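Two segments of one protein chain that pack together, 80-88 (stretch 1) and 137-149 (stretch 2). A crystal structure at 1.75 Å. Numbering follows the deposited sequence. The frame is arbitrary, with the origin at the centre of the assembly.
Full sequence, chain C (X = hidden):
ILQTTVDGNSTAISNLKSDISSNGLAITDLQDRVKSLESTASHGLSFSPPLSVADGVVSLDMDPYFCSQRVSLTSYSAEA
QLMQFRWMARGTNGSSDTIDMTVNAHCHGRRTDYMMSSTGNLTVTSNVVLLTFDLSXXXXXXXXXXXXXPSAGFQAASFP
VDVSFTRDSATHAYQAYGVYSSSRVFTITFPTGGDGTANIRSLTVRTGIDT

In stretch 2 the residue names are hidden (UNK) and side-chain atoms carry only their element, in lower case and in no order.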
# COMPACT_ATOMS: atom_id res chain seq x y z
N ALA C 80 -2.34 2.09 15.03
CA ALA C 80 -0.91 2.12 15.33
C ALA C 80 -0.66 1.84 16.81
O ALA C 80 -1.55 2.04 17.68
CB ALA C 80 -0.32 3.49 14.88
N GLN C 81 0.56 1.43 17.11
CA GLN C 81 0.99 1.20 18.48
C GLN C 81 2.41 1.68 18.65
O GLN C 81 3.23 1.56 17.74
CB GLN C 81 1.07 -0.31 18.79
CG GLN C 81 -0.15 -1.11 18.61
CD GLN C 81 0.19 -2.59 18.74
OE1 GLN C 81 0.09 -3.34 17.77
NE2 GLN C 81 0.63 -3.00 19.93
N LEU C 82 2.72 2.13 19.86
CA LEU C 82 4.08 2.39 20.24
C LEU C 82 4.40 1.38 21.35
O LEU C 82 4.01 1.57 22.52
CB LEU C 82 4.29 3.85 20.73
CG LEU C 82 5.78 4.22 20.99
CD1 LEU C 82 6.64 4.24 19.67
CD2 LEU C 82 5.90 5.57 21.66
N MET C 83 5.11 0.32 20.99
CA MET C 83 5.55 -0.71 21.93
C MET C 83 6.84 -0.31 22.63
O MET C 83 7.75 0.23 22.01
CB MET C 83 5.78 -2.02 21.21
CG MET C 83 4.59 -2.56 20.52
SD MET C 83 5.15 -4.07 19.69
CE MET C 83 3.65 -4.60 18.97
N GLN C 84 6.93 -0.61 23.92
CA GLN C 84 8.14 -0.28 24.70
C GLN C 84 8.54 -1.57 25.43
O GLN C 84 7.72 -2.17 26.15
CB GLN C 84 7.85 0.83 25.71
CG GLN C 84 7.36 2.11 25.05
CD GLN C 84 6.95 3.13 26.07
OE1 GLN C 84 5.82 3.60 26.08
NE2 GLN C 84 7.87 3.45 26.97
N PHE C 85 9.75 -2.04 25.16
CA PHE C 85 10.28 -3.22 25.84
C PHE C 85 11.80 -3.18 25.95
O PHE C 85 12.47 -2.29 25.39
CB PHE C 85 9.78 -4.48 25.13
CG PHE C 85 10.04 -4.50 23.63
CD1 PHE C 85 11.26 -4.98 23.14
CD2 PHE C 85 9.06 -4.06 22.73
CE1 PHE C 85 11.49 -5.01 21.74
CE2 PHE C 85 9.29 -4.09 21.33
CZ PHE C 85 10.50 -4.56 20.85
N ARG C 86 12.37 -4.16 26.65
CA ARG C 86 13.81 -4.31 26.75
C ARG C 86 14.30 -5.50 25.93
O ARG C 86 13.65 -6.55 25.88
CB ARG C 86 14.20 -4.43 28.24
CG ARG C 86 13.80 -3.19 29.05
CD ARG C 86 14.79 -2.07 28.85
NE ARG C 86 15.81 -2.02 29.90
CZ ARG C 86 16.93 -2.74 29.94
NH1 ARG C 86 17.21 -3.62 28.97
NH2 ARG C 86 17.78 -2.60 30.95
N TRP C 87 15.45 -5.33 25.29
CA TRP C 87 15.95 -6.39 24.39
C TRP C 87 17.42 -6.60 24.68
O TRP C 87 18.21 -5.64 24.62
CB TRP C 87 15.80 -5.94 22.93
CG TRP C 87 15.69 -7.03 21.94
CD1 TRP C 87 16.18 -8.30 22.06
CD2 TRP C 87 15.08 -6.94 20.65
NE1 TRP C 87 15.89 -9.03 20.91
CE2 TRP C 87 15.20 -8.22 20.04
CE3 TRP C 87 14.40 -5.91 19.95
CZ2 TRP C 87 14.68 -8.50 18.76
CZ3 TRP C 87 13.88 -6.19 18.66
CH2 TRP C 87 14.01 -7.47 18.09
N MET C 88 17.80 -7.83 25.03
CA MET C 88 19.22 -8.09 25.24
C MET C 88 19.80 -8.46 23.89
O MET C 88 19.43 -9.47 23.29
CB MET C 88 19.46 -9.21 26.27
CG MET C 88 20.93 -9.31 26.68
SD MET C 88 21.29 -10.92 27.42
CE MET C 88 20.89 -12.07 26.08
N UNK C 137 15.07 -13.01 23.17
CA UNK C 137 15.84 -12.21 24.13
C UNK C 137 15.13 -10.90 24.60
O UNK C 137 15.71 -10.12 25.36
c UNK C 137 17.23 -11.90 23.57
c UNK C 137 18.08 -13.14 23.45
o UNK C 137 18.79 -13.29 22.45
o UNK C 137 18.02 -13.98 24.39
N UNK C 138 13.90 -10.70 24.17
CA UNK C 138 13.11 -9.57 24.63
C UNK C 138 12.67 -9.95 26.05
O UNK C 138 12.23 -11.08 26.26
c UNK C 138 10.92 -8.31 24.46
c UNK C 138 12.33 -8.65 22.40
c UNK C 138 11.22 -8.64 21.31
c UNK C 138 11.89 -9.30 23.74
N UNK C 139 12.80 -9.03 27.01
CA UNK C 139 12.61 -9.37 28.42
C UNK C 139 11.18 -9.77 28.80
O UNK C 139 10.97 -10.72 29.60
c UNK C 139 13.16 -8.25 29.31
o UNK C 139 14.59 -8.27 29.17
c UNK C 139 12.82 -8.48 30.76
N UNK C 140 10.21 -9.07 28.24
CA UNK C 140 8.81 -9.39 28.49
C UNK C 140 8.10 -9.21 27.14
O UNK C 140 7.74 -8.09 26.76
c UNK C 140 6.93 -8.86 30.10
n UNK C 140 5.19 -9.84 31.01
c UNK C 140 6.55 -9.92 30.84
c UNK C 140 4.75 -8.74 30.44
c UNK C 140 8.26 -8.45 29.57
n UNK C 140 5.78 -8.13 29.87
N UNK C 141 7.98 -10.31 26.42
CA UNK C 141 7.50 -10.34 25.03
C UNK C 141 6.18 -9.57 24.88
O UNK C 141 5.26 -9.80 25.65
c UNK C 141 7.31 -11.82 24.55
c UNK C 141 8.56 -12.69 24.83
c UNK C 141 6.91 -11.87 23.08
c UNK C 141 9.59 -12.77 23.69
N UNK C 142 6.12 -8.61 23.93
CA UNK C 142 4.83 -7.97 23.62
C UNK C 142 3.80 -8.99 23.15
O UNK C 142 4.17 -9.98 22.50
c UNK C 142 6.63 -6.75 22.65
c UNK C 142 5.19 -7.03 22.46
c UNK C 142 7.20 -8.05 23.11
N UNK C 143 2.53 -8.77 23.49
CA UNK C 143 1.42 -9.60 22.99
C UNK C 143 1.38 -9.62 21.46
O UNK C 143 1.35 -10.70 20.86
c UNK C 143 0.07 -9.12 23.54
o UNK C 143 -0.28 -9.88 24.67
N UNK C 144 1.42 -8.44 20.85
CA UNK C 144 1.35 -8.33 19.38
C UNK C 144 2.69 -8.67 18.68
O UNK C 144 3.25 -7.82 17.91
c UNK C 144 -0.63 -6.73 19.27
c UNK C 144 0.83 -6.95 18.93
o UNK C 144 -1.13 -5.62 19.01
o UNK C 144 -1.31 -7.66 19.78
N UNK C 145 3.16 -9.90 18.89
CA UNK C 145 4.44 -10.38 18.27
C UNK C 145 4.54 -10.28 16.73
O UNK C 145 5.66 -10.13 16.17
c UNK C 145 6.47 -13.46 19.58
c UNK C 145 6.28 -12.13 18.88
c UNK C 145 7.08 -11.03 19.62
c UNK C 145 4.79 -11.80 18.72
N UNK C 146 3.39 -10.34 16.07
CA UNK C 146 3.36 -10.32 14.62
C UNK C 146 3.98 -9.03 14.09
O UNK C 146 4.52 -9.01 13.01
c UNK C 146 1.96 -10.46 14.12
N UNK C 147 3.92 -7.97 14.90
CA UNK C 147 4.46 -6.64 14.43
C UNK C 147 5.98 -6.56 14.47
O UNK C 147 6.54 -5.54 14.08
n UNK C 147 2.04 -5.26 12.81
c UNK C 147 3.90 -5.49 15.26
n UNK C 147 0.48 -6.97 12.89
c UNK C 147 1.45 -6.32 12.26
c UNK C 147 1.72 -4.69 14.13
n UNK C 147 1.84 -6.72 11.05
c UNK C 147 2.35 -5.43 15.30
N UNK C 148 6.63 -7.62 14.98
CA UNK C 148 8.09 -7.61 15.16
C UNK C 148 8.74 -8.63 14.24
O UNK C 148 9.93 -8.93 14.35
c UNK C 148 8.47 -7.92 16.62
c UNK C 148 8.33 -7.40 19.08
c UNK C 148 7.82 -7.02 17.69
c UNK C 148 8.07 -5.55 17.37
N UNK C 149 7.91 -9.23 13.39
CA UNK C 149 8.36 -10.23 12.41
C UNK C 149 8.27 -9.66 10.99
O UNK C 149 7.19 -9.24 10.54
c UNK C 149 7.49 -11.55 12.49
c UNK C 149 7.60 -12.17 13.89
c UNK C 149 8.01 -12.55 11.46
O HOH W 1 10.63 -5.89 28.06
O HOH W 2 19.13 -11.14 21.01

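Position 137 carries two side-chain carbons, the second bearing two oxygens, a short carboxylate. Its CB lies 4.0 Å from CD1 of Trp87, and its backbone O accepts a hydrogen bond from Met88 N at 3.1 Å, almost perfectly straight. This is Asp137.

Position 138 has four carbons, forked at the first, with one arm two carbons long; the longer arm lies over one face of the Trp87 indole and the other meets Phe85. This is Ile138. Its CG1 sits 3.6 Å from the centroid of the five-membered ring of Trp87 and 6° off the normal, while CG2 approaches CD1 of Phe85 at 3.6 Å. The fork thus reaches both aromatic rings, and the CA of Ile138 makes a C-H...O contact of 3.3 Å with Arg86 O.

At 139 a single carbon bears one oxygen and one carbon, and the backbone N donates a hydrogen bond to Arg86 O at 2.9 Å. This is Thr139.

Position 140 shows one carbon leading to a five-membered ring of three carbons and two nitrogens, an imidazole whose end leads away from the strand. This is His140; a water bridges its N, through a weak bond, to Arg86 N.

Position 141 has four carbons forked at the first, one arm longer, its CA-to-CB bond pointing away, and touches nothing on stretch 1: Ile141. At 142 three carbons close onto the backbone N, the mark of proline, and the ring packs against Phe85 and Met83. In Pro142, CG lies 3.6 Å from CD2 of Phe85 and CB 4.1 Å from SD of Met83.

One carbon and one oxygen at 143, without contact, give Ser143. Position 144 again has two carbons and a terminal pair of oxygens; its CB lies 3.7 Å from CE of Met83, and its carboxylate approaches the Gln81 amide. It is Asp144.

Position 145 has four carbons forked at the second; its CA-to-CB bond points away, and although the end of the side chain comes nearer it makes no contact with stretch 1: Leu145. A lone carbon at 146, also without contact, makes Ala146. Position 147 has three carbons, a nitrogen, then a carbon with two more nitrogens, a guanidinium; its CB meets CE of Met83 at 3.8 Å while its end leads away. This is Arg147. Position 148, four carbons forked at the second, touches Phe85 and Met83 and is Leu148, with CD1 4.0 Å from CZ of Phe85 and CD2 4.0 Å from SD of Met83. Three carbons branching at the first make 149 Val149, out of reach.

The contact works in two parts. Near Trp87, a single beta bridge to Ile138, flanked by two backbone hydrogen bonds, fixes the register. Beyond it stretch 2 leaves the strand, and side chains take over: Met83 and Phe85 point toward it and pack against Pro142 and Leu148.

Stretch 2, residues 137-149: DITHIPSDLARLV
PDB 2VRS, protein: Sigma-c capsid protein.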